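Local coordinates for Alpha/beta hydrolase fold protein (Ochrobactrum, PDB 4G9E) that probably hydrolyses the lactone ring of N-acyl homoserine lactones, bacterial signalling molecules, and binds N-butanoyl homoserine in the pocket of its alpha/beta-hydrolase fold, at residues Leu8-His12 and Gly13-Val17; Ala263-Ile266 and Arg267-Gln271. One frame throughout, in Å; residues are numbered along the deposited sequence. Where two conformers were deposited one is given.

Interaction 1. Residues Leu8-His12 and Gly13-Val17; sequences LETSH and GRIAV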
loop_
_atom_site.group_PDB
_atom_site.type_symbol
_atom_site.label_atom_id
_atom_site.label_comp_id
_atom_site.label_asym_id
_atom_site.label_seq_id
_atom_site.Cartn_x
_atom_site.Cartn_y
_atom_site.Cartn_z
ATOM N N LEU A 8 16.717 4.536 -8.113
ATOM C CA LEU A 8 16.390 5.654 -8.985
ATOM C C LEU A 8 16.679 6.971 -8.289
ATOM O O LEU A 8 16.328 7.155 -7.128
ATOM C CB LEU A 8 14.911 5.623 -9.350
ATOM C CG LEU A 8 14.394 4.416 -10.130
ATOM C CD1 LEU A 8 12.885 4.518 -10.320
ATOM C CD2 LEU A 8 15.106 4.295 -11.471
ATOM N N GLU A 9 17.307 7.892 -9.010
ATOM C CA GLU A 9 17.463 9.250 -8.520
ATOM C C GLU A 9 16.223 10.042 -8.909
ATOM O O GLU A 9 16.011 10.346 -10.084
ATOM C CB GLU A 9 18.724 9.897 -9.098
ATOM C CG GLU A 9 20.021 9.297 -8.580
ATOM C CD GLU A 9 20.245 9.555 -7.097
ATOM O OE1 GLU A 9 19.524 10.395 -6.516
ATOM O OE2 GLU A 9 21.148 8.917 -6.514
ATOM N N THR A 10 15.391 10.360 -7.923
ATOM C CA THR A 10 14.159 11.087 -8.184
ATOM C C THR A 10 14.191 12.434 -7.498
ATOM O O THR A 10 15.089 12.724 -6.705
ATOM C CB THR A 10 12.904 10.329 -7.685
ATOM O OG1 THR A 10 12.779 10.472 -6.261
ATOM C CG2 THR A 10 12.965 8.850 -8.073
ATOM N N SER A 11 13.190 13.253 -7.784
ATOM C CA SER A 11 13.093 14.564 -7.161
ATOM C C SER A 11 12.851 14.470 -5.661
ATOM O O SER A 11 13.028 15.460 -4.951
ATOM C CB SER A 11 11.995 15.408 -7.817
ATOM O OG SER A 11 10.702 14.910 -7.522
ATOM N N HIS A 12 12.457 13.287 -5.189
ATOM C CA HIS A 12 12.186 13.064 -3.777
ATOM C C HIS A 12 13.390 12.509 -3.033
ATOM O O HIS A 12 13.413 12.487 -1.799
ATOM C CB HIS A 12 11.031 12.076 -3.632
ATOM C CG HIS A 12 9.700 12.648 -3.992
ATOM N ND1 HIS A 12 9.221 12.680 -5.284
ATOM C CD2 HIS A 12 8.751 13.228 -3.222
ATOM C CE1 HIS A 12 8.027 13.246 -5.292
ATOM N NE2 HIS A 12 7.724 13.599 -4.055
ATOM N N GLY A 13 14.382 12.047 -3.781
ATOM C CA GLY A 13 15.500 11.332 -3.199
ATOM C C GLY A 13 15.796 10.070 -3.986
ATOM O O GLY A 13 15.246 9.848 -5.063
ATOM N N ARG A 14 16.679 9.240 -3.453
ATOM C CA ARG A 14 17.053 8.012 -4.135
ATOM C C ARG A 14 16.105 6.908 -3.696
ATOM O O ARG A 14 16.050 6.566 -2.521
ATOM C CB ARG A 14 18.500 7.649 -3.820
ATOM C CG ARG A 14 19.082 6.604 -4.757
ATOM C CD ARG A 14 20.535 6.307 -4.429
ATOM N NE ARG A 14 20.679 5.693 -3.114
ATOM C CZ ARG A 14 21.286 6.267 -2.081
ATOM N NH1 ARG A 14 21.818 7.476 -2.208
ATOM N NH2 ARG A 14 21.367 5.628 -0.922
ATOM N N ILE A 15 15.355 6.367 -4.648
ATOM C CA ILE A 15 14.337 5.380 -4.325
ATOM C C ILE A 15 14.754 3.980 -4.760
ATOM O O ILE A 15 15.130 3.747 -5.911
ATOM C CB ILE A 15 12.963 5.772 -4.913
ATOM C CG1 ILE A 15 12.458 7.045 -4.226
ATOM C CG2 ILE A 15 11.962 4.633 -4.754
ATOM C CD1 ILE A 15 11.148 7.563 -4.768
ATOM N N ALA A 16 14.703 3.054 -3.809
ATOM C CA ALA A 16 15.031 1.661 -4.066
ATOM C C ALA A 16 13.849 0.968 -4.738
ATOM O O ALA A 16 12.698 1.170 -4.344
ATOM C CB ALA A 16 15.375 0.966 -2.767
ATOM N N VAL A 17 14.138 0.142 -5.743
ATOM C CA VAL A 17 13.111 -0.565 -6.501
ATOM C C VAL A 17 13.480 -2.038 -6.652
ATOM O O VAL A 17 14.598 -2.360 -7.042
ATOM C CB VAL A 17 12.946 0.035 -7.916
ATOM C CG1 VAL A 17 11.864 -0.704 -8.686
ATOM C CG2 VAL A 17 12.620 1.521 -7.836
HETATM O O HOH W 1 22.301 9.510 -4.205
#

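Interaction 2. Residues Ala263-Ile266 and Arg267-Gln271; sequences ARFI and RDCTQ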
loop_
_atom_site.group_PDB
_atom_site.type_symbol
_atom_site.label_atom_id
_atom_site.label_comp_id
_atom_site.label_asym_id
_atom_site.label_seq_id
_atom_site.Cartn_x
_atom_site.Cartn_y
_atom_site.Cartn_z
ATOM N N ALA A 263 -4.118 -12.510 -8.102
ATOM C CA ALA A 263 -3.966 -13.044 -9.449
ATOM C C ALA A 263 -5.238 -12.865 -10.274
ATOM O O ALA A 263 -5.181 -12.512 -11.457
ATOM C CB ALA A 263 -3.567 -14.516 -9.402
ATOM N N ARG A 264 -6.386 -13.138 -9.666
ATOM C CA ARG A 264 -7.647 -13.021 -10.382
ATOM C C ARG A 264 -7.908 -11.566 -10.762
ATOM O O ARG A 264 -8.346 -11.275 -11.872
ATOM C CB ARG A 264 -8.806 -13.608 -9.576
ATOM C CG ARG A 264 -10.084 -13.760 -10.379
ATOM C CD ARG A 264 -11.097 -14.617 -9.646
ATOM N NE ARG A 264 -11.647 -14.027 -8.425
ATOM C CZ ARG A 264 -11.437 -14.495 -7.196
ATOM N NH1 ARG A 264 -12.032 -13.919 -6.163
ATOM N NH2 ARG A 264 -10.640 -15.535 -6.994
ATOM N N PHE A 265 -7.612 -10.655 -9.845
ATOM C CA PHE A 265 -7.783 -9.235 -10.103
ATOM C C PHE A 265 -6.867 -8.770 -11.236
ATOM O O PHE A 265 -7.310 -8.061 -12.145
ATOM C CB PHE A 265 -7.508 -8.441 -8.826
ATOM C CG PHE A 265 -7.789 -6.977 -8.959
ATOM C CD1 PHE A 265 -9.056 -6.531 -9.294
ATOM C CD2 PHE A 265 -6.790 -6.040 -8.724
ATOM C CE1 PHE A 265 -9.324 -5.169 -9.406
ATOM C CE2 PHE A 265 -7.052 -4.675 -8.835
ATOM C CZ PHE A 265 -8.321 -4.246 -9.161
ATOM N N ILE A 266 -5.598 -9.166 -11.210
ATOM C CA ILE A 266 -4.685 -8.780 -12.281
ATOM C C ILE A 266 -5.180 -9.325 -13.623
ATOM O O ILE A 266 -5.239 -8.595 -14.616
ATOM C CB ILE A 266 -3.242 -9.243 -12.027
ATOM C CG1 ILE A 266 -2.668 -8.579 -10.773
ATOM C CG2 ILE A 266 -2.369 -8.937 -13.234
ATOM C CD1 ILE A 266 -1.389 -9.236 -10.280
ATOM N N ARG A 267 -5.555 -10.601 -13.656
ATOM C CA ARG A 267 -6.074 -11.197 -14.883
ATOM C C ARG A 267 -7.285 -10.404 -15.378
ATOM O O ARG A 267 -7.382 -10.071 -16.563
ATOM C CB ARG A 267 -6.435 -12.673 -14.641
ATOM C CG ARG A 267 -6.770 -13.478 -15.890
ATOM C CD ARG A 267 -8.193 -13.292 -16.404
ATOM N NE ARG A 267 -9.223 -13.408 -15.379
ATOM C CZ ARG A 267 -9.769 -14.549 -14.961
ATOM N NH1 ARG A 267 -10.706 -14.506 -14.026
ATOM N NH2 ARG A 267 -9.397 -15.729 -15.472
ATOM N N ASP A 268 -8.208 -10.104 -14.475
ATOM C CA ASP A 268 -9.418 -9.390 -14.845
ATOM C C ASP A 268 -9.119 -8.000 -15.399
ATOM O O ASP A 268 -9.782 -7.546 -16.324
ATOM C CB ASP A 268 -10.375 -9.264 -13.662
ATOM C CG ASP A 268 -11.036 -10.572 -13.269
ATOM O OD1 ASP A 268 -10.882 -11.605 -13.969
ATOM O OD2 ASP A 268 -11.742 -10.532 -12.239
ATOM N N CYS A 269 -8.132 -7.316 -14.824
ATOM C CA CYS A 269 -7.829 -5.938 -15.211
ATOM C C CYS A 269 -6.956 -5.829 -16.452
ATOM O O CYS A 269 -6.851 -4.748 -17.032
ATOM C CB CYS A 269 -7.123 -5.214 -14.067
ATOM S SG CYS A 269 -8.147 -4.853 -12.643
ATOM N N THR A 270 -6.323 -6.931 -16.852
ATOM C CA THR A 270 -5.326 -6.879 -17.915
ATOM C C THR A 270 -5.552 -7.850 -19.066
ATOM O O THR A 270 -4.988 -7.661 -20.136
ATOM C CB THR A 270 -3.891 -7.121 -17.379
ATOM O OG1 THR A 270 -3.768 -8.471 -16.911
ATOM C CG2 THR A 270 -3.558 -6.155 -16.254
ATOM N N GLN A 271 -6.340 -8.900 -18.847
ATOM C CA GLN A 271 -6.513 -9.923 -19.876
ATOM C C GLN A 271 -7.956 -10.295 -20.146
ATOM O O GLN A 271 -8.238 -11.336 -20.729
ATOM C CB GLN A 271 -5.664 -11.158 -19.591
ATOM C CG GLN A 271 -4.410 -11.206 -20.456
ATOM C CD GLN A 271 -4.705 -11.116 -21.955
ATOM O OE1 GLN A 271 -5.390 -11.967 -22.532
ATOM N NE2 GLN A 271 -4.175 -10.083 -22.591
#

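Interaction 1. Residues Leu8-His12 and Gly13-Val17
The side chains of Glu9 and Arg14 lie side by side and point the same way; the planes of carboxylate and guanidinium are 70° apart. Glu9 and Arg14 form a non-hydrogen-bonded pair in a beta hairpin of strands 4-10 and 13-19, at one edge of the central sheet. They do not form a salt bridge. A water sits at the edge of the Arg14 guanidinium, in its plane, accepts from Arg14 NH1 and donates to Glu9 OE2 at 2.6 Å. Glu9 OE2 also lies 3.4 Å from Arg14 CD, alongside the aliphatic chain. Arg14 NE has a salt bridge to Glu7. Leu8 and Ile15 form the next hydrogen-bonded pair, with Ile15 N to Leu8 O at 2.8 Å.

A type I turn from Thr10 to Gly13 joins the strands. Gly13, with phi 133°, has no room for a CB, which would run into His12 O. Thr10 OG1 stands between its own N and carbonyl carbon (chi1 78°). From there it accepts from His12 N at 3.0 Å, an ST turn, and donates to Gly13 O. A valine here has no hydroxyl and would probably leave His12 N without its side-chain acceptor and Gly13 O with one donor fewer. Helix 77-91 packs on the Leu8, Thr10 and Ile15 face. Gly13 O takes two donors, Thr10 N at 2.9 Å and Thr10 OG1 at 2.8 Å.

Interaction 2. Residues Ala263-Ile266 and Arg267-Gln271
Cys269 SG lies over one face of the Phe265 ring, one turn further along helix 255-270. This is a sulfur-aromatic contact, 3.7 Å from SG to the ring centroid of Phe265 and 21° off the ring normal. The sulfur is offset toward the rim, with Phe265 CE1 and CZ as its nearest ring atoms. Phe265 CG is anti to its backbone N (chi1 -174°), and Cys269 SG is anti to its carbonyl carbon (chi1 -70°). These torsions bring sulfur and ring together across the turn. The backbone bond from Cys269 N to Phe265 O, 2.9 Å, holds the two residues one turn apart.

Near the helix end, Thr270 OG1 donates to Ile266 O at 2.7 Å, from above the carbonyl plane. The backbone bonds to that oxygen from Cys269 N and Thr270 N are both weak. The hydroxyl therefore gives Ile266 O a firmer partner than either.

Further out, Trp236 meets the Phe265 ring edge-to-face, and its NE1 donates to Asp268 OD2. Val97 of strand 97-101 touches both Phe265 and Cys269, joining this helix to the central sheet. Arg264 runs alongside Asp268, but its NE forms a salt bridge with Glu237. Arg267, bent at chi2 and chi3, folds over to its neighbour Asp268 in a salt bridge, two nitrogens side-on to one oxygen. Asp268 OD1 receives Arg267 NE at 2.8 Å, nearly along its C-O axis, and Arg267 NH1 at 2.9 Å on its syn side.

Interactions 1 and 2 hold separate parts of one alpha/beta-hydrolase domain. Their centres are 29 Å apart, their nearest atoms about 16 Å, and they do not touch. Each centre is 18 Å from the centre of the chain. Interaction 1 joins the first two strands of the sheet. Interaction 2 lies in the last helix, which packs on strands 24-30, 52-57 and 97-101. Strand 52-57 links them in the sheet, since it lies next to strand 13-19. The ligand pocket draws on residues between 32 and 248, so neither contact contributes to it. Ser102, His248 and Glu219 are arranged in a way consistent with a catalytic triad, as in other alpha/beta hydrolases, with Ser102, just after strand 97-101, the probable nucleophile.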